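ABC transporter substrate binding protein (Ribose) (Agrobacterium vitis, PDB 4WUT) probably serves as the periplasmic sugar-binding component of an ABC importer and can hold beta-D-fucopyranose. Local coordinates at residues 69-74 with 94-99; 125-130 with 285-290; 151-156 with 209-214; 222-227 with 248-253. One frame throughout, in Å; residues are numbered along the deposited sequence.

Contact 1: 69-74 with 94-99; sequences ADQVNM and DALVPA
Leu-96 and Gln-71 meet at about a right angle, the leucine's branch point set against the amide oxygen of the glutamine. OE1 of Gln-71 lies 3.5 Å from CG of Leu-96 and almost as near to both of its methyls, so the oxygen sits where the isobutyl group forks. What brings it there is the long reach of the glutamine: CG stands anti to the backbone N (chi1 -161°) and the chain stays extended past it, carrying the amide clear of its own helix. The leucine is no polar partner for that amide. OE1 takes a hydrogen bond from the backbone N of Ser-91, and NE2 gives hydrogen bonds to the carbonyl oxygens of Ala-89 and Val-30, which together hold the buried amide against rotation.

Val-72 and Leu-96 run past one another in opposite directions. CG2 of Val-72, the branch beside the backbone N, does the touching, with CD2 of Leu-96 at 3.9 Å. The same methyl also reaches the backbone of the turn, 3.5 Å from O of Ala-95. The methyl of Ala-99 points at the helix and comes within 4.4 Å of O of Val-72, a plain van der Waals touch.

The type I turn from Asp-94 to Val-97 leads from strand 85-88 into helix 97-105 and lays its apolar corner on helix 68-80. Ile-68 and Val-75 of that helix extend the same surface, touching Ala-95, Leu-96 and Ala-99. Two successive helices of an alternating beta-alpha lobe are thereby packed together, with Gln-71 tying the first to the ends of the strands.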
loop_
_atom_site.group_PDB
_atom_site.type_symbol
_atom_site.label_atom_id
_atom_site.label_comp_id
_atom_site.label_asym_id
_atom_site.label_seq_id
_atom_site.Cartn_x
_atom_site.Cartn_y
_atom_site.Cartn_z
ATOM N N ALA A 69 -15.448 9.633 0.184
ATOM C CA ALA A 69 -16.160 10.771 -0.383
ATOM C C ALA A 69 -15.277 12.015 -0.392
ATOM O O ALA A 69 -15.319 12.820 -1.325
ATOM C CB ALA A 69 -17.430 11.037 0.375
ATOM N N ASP A 70 -14.479 12.180 0.658
ATOM C CA ASP A 70 -13.577 13.318 0.716
ATOM C C ASP A 70 -12.558 13.263 -0.407
ATOM O O ASP A 70 -12.190 14.297 -0.961
ATOM C CB ASP A 70 -12.867 13.377 2.071
ATOM C CG ASP A 70 -13.743 13.930 3.174
ATOM O OD1 ASP A 70 -14.815 14.516 2.884
ATOM O OD2 ASP A 70 -13.341 13.804 4.352
ATOM N N GLN A 71 -12.063 12.061 -0.736
ATOM C CA GLN A 71 -11.111 11.956 -1.831
ATOM C C GLN A 71 -11.775 12.234 -3.180
ATOM O O GLN A 71 -11.181 12.883 -4.033
ATOM C CB GLN A 71 -10.378 10.606 -1.850
ATOM C CG GLN A 71 -9.101 10.705 -2.667
ATOM C CD GLN A 71 -8.500 9.373 -3.024
ATOM O OE1 GLN A 71 -9.170 8.487 -3.568
ATOM N NE2 GLN A 71 -7.214 9.239 -2.762
ATOM N N VAL A 72 -12.993 11.733 -3.371
ATOM C CA VAL A 72 -13.743 12.031 -4.580
ATOM C C VAL A 72 -13.858 13.552 -4.751
ATOM O O VAL A 72 -13.615 14.103 -5.811
ATOM C CB VAL A 72 -15.145 11.414 -4.520
ATOM C CG1 VAL A 72 -16.050 11.970 -5.618
ATOM C CG2 VAL A 72 -15.077 9.864 -4.607
ATOM N N ASN A 73 -14.251 14.230 -3.686
ATOM C CA ASN A 73 -14.360 15.678 -3.722
ATOM C C ASN A 73 -13.047 16.363 -4.169
ATOM O O ASN A 73 -13.064 17.306 -4.981
ATOM C CB ASN A 73 -14.844 16.160 -2.349
ATOM C CG ASN A 73 -14.890 17.653 -2.238
ATOM O OD1 ASN A 73 -13.910 18.290 -1.843
ATOM N ND2 ASN A 73 -16.041 18.230 -2.556
HETATM N N MSE A 74 -11.913 15.880 -3.666
HETATM C CA MSE A 74 -10.613 16.418 -4.058
HETATM C C MSE A 74 -10.321 16.260 -5.539
HETATM O O MSE A 74 -9.817 17.176 -6.174
HETATM C CB MSE A 74 -9.490 15.775 -3.266
HETATM C CG MSE A 74 -9.460 16.245 -1.864
HETATM SE SE MSE A 74 -7.911 15.493 -0.927
HETATM C CE MSE A 74 -8.209 16.385 0.779
ATOM N N ASP A 94 -13.868 1.697 -7.263
ATOM C CA ASP A 94 -15.121 2.014 -7.930
ATOM C C ASP A 94 -15.600 3.447 -7.685
ATOM O O ASP A 94 -16.026 4.137 -8.622
ATOM C CB ASP A 94 -16.181 1.004 -7.494
ATOM C CG ASP A 94 -15.832 -0.403 -7.912
ATOM O OD1 ASP A 94 -15.826 -0.660 -9.129
ATOM O OD2 ASP A 94 -15.558 -1.249 -7.026
ATOM N N ALA A 95 -15.551 3.894 -6.436
ATOM C CA ALA A 95 -16.075 5.206 -6.102
ATOM C C ALA A 95 -15.352 6.325 -6.814
ATOM O O ALA A 95 -15.939 7.398 -7.004
ATOM C CB ALA A 95 -16.025 5.433 -4.606
ATOM N N LEU A 96 -14.086 6.111 -7.180
ATOM C CA LEU A 96 -13.301 7.163 -7.827
ATOM C C LEU A 96 -13.435 7.190 -9.361
ATOM O O LEU A 96 -12.976 8.130 -10.013
ATOM C CB LEU A 96 -11.818 7.025 -7.466
ATOM C CG LEU A 96 -11.381 7.673 -6.136
ATOM C CD1 LEU A 96 -11.430 9.202 -6.275
ATOM C CD2 LEU A 96 -12.186 7.203 -4.938
ATOM N N VAL A 97 -14.108 6.195 -9.933
ATOM C CA VAL A 97 -14.224 6.129 -11.390
ATOM C C VAL A 97 -14.936 7.334 -12.022
ATOM O O VAL A 97 -14.445 7.891 -12.997
ATOM C CB VAL A 97 -14.861 4.826 -11.834
ATOM C CG1 VAL A 97 -15.050 4.848 -13.346
ATOM C CG2 VAL A 97 -13.980 3.664 -11.415
ATOM N N PRO A 98 -16.079 7.768 -11.458
ATOM C CA PRO A 98 -16.758 8.905 -12.091
ATOM C C PRO A 98 -15.919 10.181 -12.137
ATOM O O PRO A 98 -15.962 10.887 -13.143
ATOM C CB PRO A 98 -17.998 9.087 -11.213
ATOM C CG PRO A 98 -18.266 7.721 -10.705
ATOM C CD PRO A 98 -16.928 7.145 -10.428
ATOM N N ALA A 99 -15.143 10.451 -11.089
ATOM C CA ALA A 99 -14.308 11.646 -11.078
ATOM C C ALA A 99 -13.150 11.536 -12.060
ATOM O O ALA A 99 -12.780 12.517 -12.711
ATOM C CB ALA A 99 -13.801 11.916 -9.663
#

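Contact 2: 125-130 with 285-290; sequences YQAFLA and EKVEKF
Lys-289 and Phe-128 are joined through the backbone: N of Phe-128 gives its hydrogen to O of Lys-289 at 2.8 Å, with an angle of 152° at the hydrogen, and the donor lies nearly on the line of the C=O. The same oxygen also receives a CA-H...O contact from CA of Ala-127 at 3.2 Å. A second hydrogen bond runs the other way across the contact, from NZ of Lys-289 to O of Tyr-125, also 3.2 Å long; here the donor stands well above the carbonyl plane.

That ammonium has a further partner in a cation-pi contact. NZ of Lys-289 is 4.2 Å from the centroid of the Tyr-125 ring, displaced toward the CE2 side. With CG anti to the backbone N (chi1 -170°) and the only bend at chi4, the lysine lies along the backbone of Gln-126, its CG 3.4 Å from O of Gln-126, before the amine turns in to the tyrosine.

The apolar touches are lighter. CD1 of Phe-290 comes in at the edge of the Phe-128 ring and is 4.0 Å from CB of Phe-128, while CG2 of Val-287 lies 4.4 Å from CB of Ala-127. One face of the Phe-290 ring is covered by CG of Lys-289.

Strand 290-298, from near the C-terminal end of the chain, comes back to pair in parallel with strand 127-130, starting at the Phe-128 to Phe-290 bridge. On its other flank, strand 127-130 bonds to strand 110-113 through Ile-112, and helix 267-282 packs on Gln-126, Leu-129 and Val-287.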
loop_
_atom_site.group_PDB
_atom_site.type_symbol
_atom_site.label_atom_id
_atom_site.label_comp_id
_atom_site.label_asym_id
_atom_site.label_seq_id
_atom_site.Cartn_x
_atom_site.Cartn_y
_atom_site.Cartn_z
ATOM N N TYR A 125 -7.482 6.642 -17.832
ATOM C CA TYR A 125 -6.158 6.992 -17.316
ATOM C C TYR A 125 -5.104 6.323 -18.166
ATOM O O TYR A 125 -5.402 5.364 -18.898
ATOM C CB TYR A 125 -5.993 6.567 -15.849
ATOM C CG TYR A 125 -6.111 5.068 -15.596
ATOM C CD1 TYR A 125 -7.352 4.482 -15.398
ATOM C CD2 TYR A 125 -4.993 4.272 -15.517
ATOM C CE1 TYR A 125 -7.478 3.140 -15.159
ATOM C CE2 TYR A 125 -5.100 2.913 -15.280
ATOM C CZ TYR A 125 -6.346 2.352 -15.079
ATOM O OH TYR A 125 -6.444 0.996 -14.847
ATOM N N GLN A 126 -3.874 6.826 -18.088
ATOM C CA GLN A 126 -2.870 6.434 -19.064
ATOM C C GLN A 126 -1.740 5.555 -18.544
ATOM O O GLN A 126 -1.006 4.987 -19.333
ATOM C CB GLN A 126 -2.294 7.656 -19.791
ATOM C CG GLN A 126 -3.306 8.418 -20.599
ATOM C CD GLN A 126 -4.142 9.353 -19.761
ATOM O OE1 GLN A 126 -3.609 10.092 -18.947
ATOM N NE2 GLN A 126 -5.461 9.316 -19.936
ATOM N N ALA A 127 -1.580 5.462 -17.231
ATOM C CA ALA A 127 -0.623 4.525 -16.671
ATOM C C ALA A 127 -1.028 4.156 -15.250
ATOM O O ALA A 127 -1.749 4.887 -14.594
ATOM C CB ALA A 127 0.801 5.105 -16.711
ATOM N N PHE A 128 -0.545 2.991 -14.825
ATOM C CA PHE A 128 -0.766 2.470 -13.491
ATOM C C PHE A 128 0.547 1.915 -12.967
ATOM O O PHE A 128 1.082 0.950 -13.530
ATOM C CB PHE A 128 -1.837 1.371 -13.530
ATOM C CG PHE A 128 -2.085 0.706 -12.205
ATOM C CD1 PHE A 128 -2.285 1.439 -11.063
ATOM C CD2 PHE A 128 -2.149 -0.672 -12.127
ATOM C CE1 PHE A 128 -2.520 0.811 -9.852
ATOM C CE2 PHE A 128 -2.375 -1.309 -10.920
ATOM C CZ PHE A 128 -2.568 -0.574 -9.786
ATOM N N LEU A 129 1.046 2.555 -11.902
ATOM C CA LEU A 129 2.319 2.184 -11.278
ATOM C C LEU A 129 2.043 1.645 -9.891
ATOM O O LEU A 129 1.474 2.347 -9.059
ATOM C CB LEU A 129 3.231 3.405 -11.120
ATOM C CG LEU A 129 3.773 4.146 -12.333
ATOM C CD1 LEU A 129 2.698 4.957 -13.017
ATOM C CD2 LEU A 129 4.918 5.052 -11.915
ATOM N N ALA A 130 2.425 0.415 -9.630
ATOM C CA ALA A 130 2.087 -0.219 -8.367
ATOM C C ALA A 130 2.868 -1.502 -8.167
ATOM O O ALA A 130 3.435 -2.086 -9.112
ATOM C CB ALA A 130 0.572 -0.514 -8.308
ATOM N N GLU A 285 4.149 12.380 -25.229
ATOM C CA GLU A 285 4.994 11.224 -25.459
ATOM C C GLU A 285 4.304 9.917 -25.050
ATOM O O GLU A 285 3.339 9.941 -24.261
ATOM C CB GLU A 285 6.295 11.360 -24.673
ATOM C CG GLU A 285 7.149 12.568 -25.026
ATOM C CD GLU A 285 8.421 12.650 -24.191
ATOM O OE1 GLU A 285 8.695 11.699 -23.437
ATOM O OE2 GLU A 285 9.152 13.662 -24.305
ATOM N N LYS A 286 4.849 8.790 -25.522
ATOM C CA LYS A 286 4.335 7.464 -25.244
ATOM C C LYS A 286 4.861 7.061 -23.901
ATOM O O LYS A 286 6.009 7.365 -23.571
ATOM C CB LYS A 286 4.870 6.463 -26.276
ATOM C CG LYS A 286 4.449 6.732 -27.698
ATOM C CD LYS A 286 3.055 6.236 -27.938
ATOM C CE LYS A 286 2.939 5.624 -29.312
ATOM N NZ LYS A 286 3.174 6.618 -30.382
ATOM N N VAL A 287 4.032 6.368 -23.126
ATOM C CA VAL A 287 4.440 5.851 -21.830
ATOM C C VAL A 287 4.077 4.379 -21.713
ATOM O O VAL A 287 3.241 3.867 -22.446
ATOM C CB VAL A 287 3.795 6.615 -20.653
ATOM C CG1 VAL A 287 4.138 8.100 -20.734
ATOM C CG2 VAL A 287 2.284 6.373 -20.615
ATOM N N GLU A 288 4.731 3.691 -20.798
ATOM C CA GLU A 288 4.417 2.300 -20.497
ATOM C C GLU A 288 3.189 2.280 -19.592
ATOM O O GLU A 288 3.194 2.888 -18.516
ATOM C CB GLU A 288 5.606 1.681 -19.780
ATOM C CG GLU A 288 5.544 0.191 -19.575
ATOM C CD GLU A 288 6.839 -0.341 -18.969
ATOM O OE1 GLU A 288 7.825 0.429 -18.863
ATOM O OE2 GLU A 288 6.871 -1.531 -18.594
ATOM N N LYS A 289 2.134 1.590 -20.007
ATOM C CA LYS A 289 0.866 1.718 -19.282
ATOM C C LYS A 289 0.848 0.985 -17.946
ATOM O O LYS A 289 0.204 1.432 -17.007
ATOM C CB LYS A 289 -0.308 1.262 -20.153
ATOM C CG LYS A 289 -1.644 1.619 -19.525
ATOM C CD LYS A 289 -2.803 1.439 -20.496
ATOM C CE LYS A 289 -3.949 2.397 -20.207
ATOM N NZ LYS A 289 -4.275 2.401 -18.795
ATOM N N PHE A 290 1.564 -0.122 -17.834
ATOM C CA PHE A 290 1.571 -0.876 -16.602
ATOM C C PHE A 290 3.000 -1.014 -16.124
ATOM O O PHE A 290 3.841 -1.580 -16.804
ATOM C CB PHE A 290 0.864 -2.216 -16.788
ATOM C CG PHE A 290 -0.603 -2.064 -17.119
ATOM C CD1 PHE A 290 -1.494 -1.614 -16.154
ATOM C CD2 PHE A 290 -1.083 -2.340 -18.378
ATOM C CE1 PHE A 290 -2.843 -1.459 -16.433
ATOM C CE2 PHE A 290 -2.440 -2.180 -18.666
ATOM C CZ PHE A 290 -3.314 -1.736 -17.685
#

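Contact 3: 151-156 with 209-214; sequences EGKIAV and NADLKG
Lys-153 sets its CG anti to its carbonyl carbon (chi1 -67°) and then bends at chi3 (92°), which turns its amine back over the 209-212 turn. Asp-211 meets it with CG lodged between its own backbone N and carbonyl carbon (chi1 54°), lifting the carboxylate to the lysine. NZ of Lys-153 binds OD1 of Asp-211 at 3.2 Å as a salt bridge, on the syn lone pair of that oxygen. It also gives a hydrogen to OD1 of Asn-209 at 2.8 Å, in the plane of the amide and on a lone pair. The other end of that amide is fixed too, since ND2 of Asn-209 bonds O of Val-205 in the preceding helix.

Asn-209 is where the chain leaves helix 195-208, and the type I turn from Asn-209 to Leu-212 reverses it into strand 214-217. That strand runs parallel to 153-158 in the central sheet of a periplasmic binding protein lobe. The backbone pairing starts with N of Lys-213 to O of Lys-153 at 2.8 Å, nearly straight, followed by N of Ala-155 to O of Gly-214 at 3.0 Å. Just ahead of the first of these bonds, a water takes the hydrogen of N of Lys-153 and donates to O of Asp-211.

The methyls of Leu-212 pack along the strand backbone: CD2 of Leu-212 lies 4.0 Å from CB of Ala-155, and Leu-206 and Leu-239 close round the leucine from elsewhere. CD of Lys-213 rests 3.3 Å from O of Glu-151, while CG2 of Ile-154 lies against the backbone of Gly-214 and its side chain leads on to Phe-173 and Ile-177 of helix 164-180.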
loop_
_atom_site.group_PDB
_atom_site.type_symbol
_atom_site.label_atom_id
_atom_site.label_comp_id
_atom_site.label_asym_id
_atom_site.label_seq_id
_atom_site.Cartn_x
_atom_site.Cartn_y
_atom_site.Cartn_z
ATOM N N GLU A 151 0.086 -26.577 9.171
ATOM C CA GLU A 151 -1.033 -26.915 10.053
ATOM C C GLU A 151 -1.141 -25.877 11.169
ATOM O O GLU A 151 -0.141 -25.419 11.705
ATOM C CB GLU A 151 -0.850 -28.309 10.669
ATOM C CG GLU A 151 -0.838 -29.438 9.665
ATOM C CD GLU A 151 -0.311 -30.744 10.254
ATOM O OE1 GLU A 151 -0.571 -31.022 11.444
ATOM O OE2 GLU A 151 0.375 -31.497 9.531
ATOM N N GLY A 152 -2.359 -25.492 11.515
ATOM C CA GLY A 152 -2.562 -24.546 12.595
ATOM C C GLY A 152 -3.359 -23.356 12.126
ATOM O O GLY A 152 -3.902 -23.325 11.015
ATOM N N LYS A 153 -3.384 -22.336 12.971
ATOM C CA LYS A 153 -4.216 -21.165 12.749
ATOM C C LYS A 153 -3.353 -19.921 12.540
ATOM O O LYS A 153 -2.378 -19.705 13.271
ATOM C CB LYS A 153 -5.094 -20.936 13.969
ATOM C CG LYS A 153 -6.146 -21.994 14.221
ATOM C CD LYS A 153 -6.693 -21.880 15.632
ATOM C CE LYS A 153 -7.901 -21.002 15.702
ATOM N NZ LYS A 153 -8.297 -20.699 17.122
ATOM N N ILE A 154 -3.718 -19.106 11.563
ATOM C CA ILE A 154 -3.096 -17.805 11.391
ATOM C C ILE A 154 -4.183 -16.740 11.242
ATOM O O ILE A 154 -5.299 -17.054 10.838
ATOM C CB ILE A 154 -2.151 -17.746 10.186
ATOM C CG1 ILE A 154 -2.924 -17.962 8.888
ATOM C CG2 ILE A 154 -0.977 -18.740 10.356
ATOM C CD1 ILE A 154 -2.076 -17.702 7.642
ATOM N N ALA A 155 -3.853 -15.501 11.574
ATOM C CA ALA A 155 -4.799 -14.390 11.471
ATOM C C ALA A 155 -4.412 -13.436 10.369
ATOM O O ALA A 155 -3.229 -13.188 10.133
ATOM C CB ALA A 155 -4.853 -13.635 12.787
ATOM N N VAL A 156 -5.422 -12.866 9.704
ATOM C CA VAL A 156 -5.206 -11.874 8.664
ATOM C C VAL A 156 -5.763 -10.532 9.135
ATOM O O VAL A 156 -6.993 -10.378 9.312
ATOM C CB VAL A 156 -5.886 -12.281 7.346
ATOM C CG1 VAL A 156 -5.809 -11.147 6.353
ATOM C CG2 VAL A 156 -5.209 -13.529 6.805
ATOM N N ASN A 209 -7.343 -16.320 20.576
ATOM C CA ASN A 209 -6.710 -17.471 19.933
ATOM C C ASN A 209 -5.342 -17.803 20.544
ATOM O O ASN A 209 -4.295 -17.470 19.993
ATOM C CB ASN A 209 -6.561 -17.235 18.432
ATOM C CG ASN A 209 -7.891 -17.013 17.742
ATOM O OD1 ASN A 209 -8.599 -17.979 17.402
ATOM N ND2 ASN A 209 -8.232 -15.759 17.528
ATOM N N ALA A 210 -5.361 -18.465 21.684
ATOM C CA ALA A 210 -4.128 -18.809 22.383
ATOM C C ALA A 210 -3.204 -19.657 21.530
ATOM O O ALA A 210 -1.986 -19.628 21.716
ATOM C CB ALA A 210 -4.431 -19.541 23.672
ATOM N N ASP A 211 -3.798 -20.421 20.617
ATOM C CA ASP A 211 -3.057 -21.344 19.756
ATOM C C ASP A 211 -2.597 -20.711 18.438
ATOM O O ASP A 211 -2.065 -21.409 17.589
ATOM C CB ASP A 211 -3.915 -22.583 19.440
ATOM C CG ASP A 211 -5.291 -22.230 18.845
ATOM O OD1 ASP A 211 -5.750 -21.070 18.943
ATOM O OD2 ASP A 211 -5.942 -23.156 18.313
ATOM N N LEU A 212 -2.771 -19.410 18.270
ATOM C CA LEU A 212 -2.397 -18.762 17.021
ATOM C C LEU A 212 -0.925 -18.976 16.719
ATOM O O LEU A 212 -0.066 -18.800 17.594
ATOM C CB LEU A 212 -2.707 -17.254 17.100
ATOM C CG LEU A 212 -2.836 -16.526 15.769
ATOM C CD1 LEU A 212 -4.083 -16.972 15.052
ATOM C CD2 LEU A 212 -2.856 -15.031 15.969
ATOM N N LYS A 213 -0.628 -19.426 15.503
ATOM C CA LYS A 213 0.748 -19.685 15.125
ATOM C C LYS A 213 1.395 -18.549 14.353
ATOM O O LYS A 213 2.618 -18.424 14.370
ATOM C CB LYS A 213 0.860 -20.979 14.315
ATOM C CG LYS A 213 0.572 -22.226 15.122
ATOM C CD LYS A 213 0.676 -23.494 14.290
ATOM C CE LYS A 213 1.598 -24.493 14.914
ATOM N NZ LYS A 213 1.187 -24.866 16.292
ATOM N N GLY A 214 0.586 -17.722 13.689
ATOM C CA GLY A 214 1.115 -16.650 12.869
ATOM C C GLY A 214 0.075 -15.587 12.588
ATOM O O GLY A 214 -1.114 -15.799 12.819
HETATM O O HOH W 1 -2.823 -23.184 15.677
#

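Contact 4: 222-227 with 248-253; sequences TAIGMG and QDLQEF
Ile-224 reaches across between Asp-249 and Leu-250 and meets both at about a right angle. Its CG1 stands beside the backbone N, anti to the carbonyl carbon (chi1 -66°), and lies 3.8 Å from CG of Leu-250. Farther out, CD1 of Ile-224 comes to 3.9 Å from OD2 of Asp-249, a van der Waals touch: the carboxylate has its charged partner in Arg-228, one residue past the 222-227 segment, through a salt bridge from OD1.

Leu-250 fills the next place with CD2, 3.7 Å from CB of Ala-223. Helix 220-232 and helix 248-255 follow one another in the alternating beta-alpha order of this lobe, with strand 240-244 between them; their short segments here pass 9.8 Å apart at 45°.

Phe-253 closes the other end. Its ring lays one face over Gly-227, whose CA is 4.1 Å from the ring centroid and 23° off the normal, a CH-pi contact shifted toward the rim. CZ of Phe-253 presses to 3.6 Å from C of Gly-227, and the ring lies directly against the glycine backbone. Arg-228 and Lys-231 of the same helix also touch the phenylalanine.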
loop_
_atom_site.group_PDB
_atom_site.type_symbol
_atom_site.label_atom_id
_atom_site.label_comp_id
_atom_site.label_asym_id
_atom_site.label_seq_id
_atom_site.Cartn_x
_atom_site.Cartn_y
_atom_site.Cartn_z
ATOM N N THR A 222 -1.367 -1.048 9.802
ATOM C CA THR A 222 -1.932 -2.258 10.367
ATOM C C THR A 222 -0.798 -3.074 10.972
ATOM O O THR A 222 -0.931 -3.624 12.060
ATOM C CB THR A 222 -2.719 -3.065 9.321
ATOM O OG1 THR A 222 -3.757 -2.255 8.748
ATOM C CG2 THR A 222 -3.301 -4.289 9.910
ATOM N N ALA A 223 0.314 -3.144 10.246
ATOM C CA ALA A 223 1.441 -3.934 10.729
ATOM C C ALA A 223 2.088 -3.310 11.946
ATOM O O ALA A 223 2.583 -4.028 12.827
ATOM C CB ALA A 223 2.454 -4.104 9.602
ATOM N N ILE A 224 2.109 -1.982 12.018
ATOM C CA ILE A 224 2.649 -1.302 13.197
ATOM C C ILE A 224 1.763 -1.567 14.414
ATOM O O ILE A 224 2.230 -1.930 15.490
ATOM C CB ILE A 224 2.805 0.198 12.952
ATOM C CG1 ILE A 224 3.878 0.428 11.875
ATOM C CG2 ILE A 224 3.185 0.904 14.267
ATOM C CD1 ILE A 224 4.015 1.815 11.378
ATOM N N GLY A 225 0.460 -1.412 14.257
ATOM C CA GLY A 225 -0.413 -1.710 15.371
ATOM C C GLY A 225 -0.303 -3.160 15.812
ATOM O O GLY A 225 -0.380 -3.458 16.990
HETATM N N MSE A 226 -0.198 -4.051 14.841
HETATM C CA MSE A 226 -0.016 -5.479 15.080
HETATM C C MSE A 226 1.241 -5.731 15.906
HETATM O O MSE A 226 1.196 -6.424 16.918
HETATM C CB MSE A 226 0.096 -6.197 13.737
HETATM C CG MSE A 226 0.300 -7.684 13.858
HETATM SE SE MSE A 226 0.585 -8.475 12.109
HETATM C CE MSE A 226 2.370 -7.792 11.752
ATOM N N GLY A 227 2.359 -5.156 15.487
ATOM C CA GLY A 227 3.592 -5.393 16.198
ATOM C C GLY A 227 3.504 -4.888 17.618
ATOM O O GLY A 227 3.939 -5.550 18.563
ATOM N N GLN A 248 10.392 3.326 9.945
ATOM C CA GLN A 248 11.290 3.085 11.082
ATOM C C GLN A 248 10.717 2.063 12.080
ATOM O O GLN A 248 11.437 1.187 12.563
ATOM C CB GLN A 248 11.619 4.402 11.787
ATOM C CG GLN A 248 12.375 5.402 10.920
ATOM C CD GLN A 248 13.666 4.841 10.352
ATOM O OE1 GLN A 248 14.505 4.295 11.083
ATOM N NE2 GLN A 248 13.837 4.976 9.040
ATOM N N ASP A 249 9.428 2.146 12.391
ATOM C CA ASP A 249 8.844 1.207 13.353
ATOM C C ASP A 249 8.960 -0.233 12.847
ATOM O O ASP A 249 9.244 -1.152 13.598
ATOM C CB ASP A 249 7.360 1.486 13.596
ATOM C CG ASP A 249 7.093 2.872 14.131
ATOM O OD1 ASP A 249 7.120 3.039 15.356
ATOM O OD2 ASP A 249 6.823 3.789 13.329
ATOM N N LEU A 250 8.652 -0.438 11.578
ATOM C CA LEU A 250 8.684 -1.774 11.006
ATOM C C LEU A 250 10.118 -2.301 10.889
ATOM O O LEU A 250 10.377 -3.478 11.162
ATOM C CB LEU A 250 7.945 -1.789 9.665
ATOM C CG LEU A 250 6.445 -1.496 9.825
ATOM C CD1 LEU A 250 5.779 -1.204 8.490
ATOM C CD2 LEU A 250 5.790 -2.670 10.506
ATOM N N GLN A 251 11.053 -1.430 10.542
ATOM C CA GLN A 251 12.460 -1.819 10.529
ATOM C C GLN A 251 12.871 -2.302 11.918
ATOM O O GLN A 251 13.555 -3.321 12.059
ATOM C CB GLN A 251 13.346 -0.653 10.109
ATOM C CG GLN A 251 13.269 -0.334 8.650
ATOM C CD GLN A 251 14.018 0.941 8.295
ATOM O OE1 GLN A 251 15.216 1.079 8.585
ATOM N NE2 GLN A 251 13.305 1.896 7.678
ATOM N N GLU A 252 12.438 -1.573 12.942
ATOM C CA GLU A 252 12.800 -1.937 14.316
ATOM C C GLU A 252 12.191 -3.266 14.758
ATOM O O GLU A 252 12.869 -4.052 15.461
ATOM C CB GLU A 252 12.436 -0.824 15.299
ATOM C CG GLU A 252 13.342 0.388 15.169
ATOM C CD GLU A 252 14.824 0.005 15.196
ATOM O OE1 GLU A 252 15.355 -0.270 16.300
ATOM O OE2 GLU A 252 15.452 -0.047 14.107
ATOM N N PHE A 253 10.955 -3.528 14.314
ATOM C CA PHE A 253 10.271 -4.782 14.617
ATOM C C PHE A 253 10.927 -5.999 13.945
ATOM O O PHE A 253 10.904 -7.091 14.514
ATOM C CB PHE A 253 8.809 -4.723 14.210
ATOM C CG PHE A 253 7.928 -3.984 15.174
ATOM C CD1 PHE A 253 8.135 -4.051 16.533
ATOM C CD2 PHE A 253 6.866 -3.241 14.707
ATOM C CE1 PHE A 253 7.302 -3.378 17.411
ATOM C CE2 PHE A 253 6.036 -2.567 15.591
ATOM C CZ PHE A 253 6.256 -2.641 16.936
#

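Contacts 1 and 4 are the buried pair: each packs successive helices, or a helix and the turn leading into one, of a beta-alpha lobe, through van der Waals packing, mostly of apolar groups, with no polar bond between the segments. Contacts 2 and 3 are only partly buried and lie at strand beginnings of the same sheet, where backbone hydrogen bonds start parallel pairing and a lysine side chain adds polar contacts. In contact 2 that lysine turns to a carbonyl and a tyrosine ring; in contact 3 it meets a carboxylate and an amide. Contacts 3 and 4 have centres about 19 Å apart, whereas those of contacts 2 and 3 are about 40 Å apart, on opposite sides of the chain's centre.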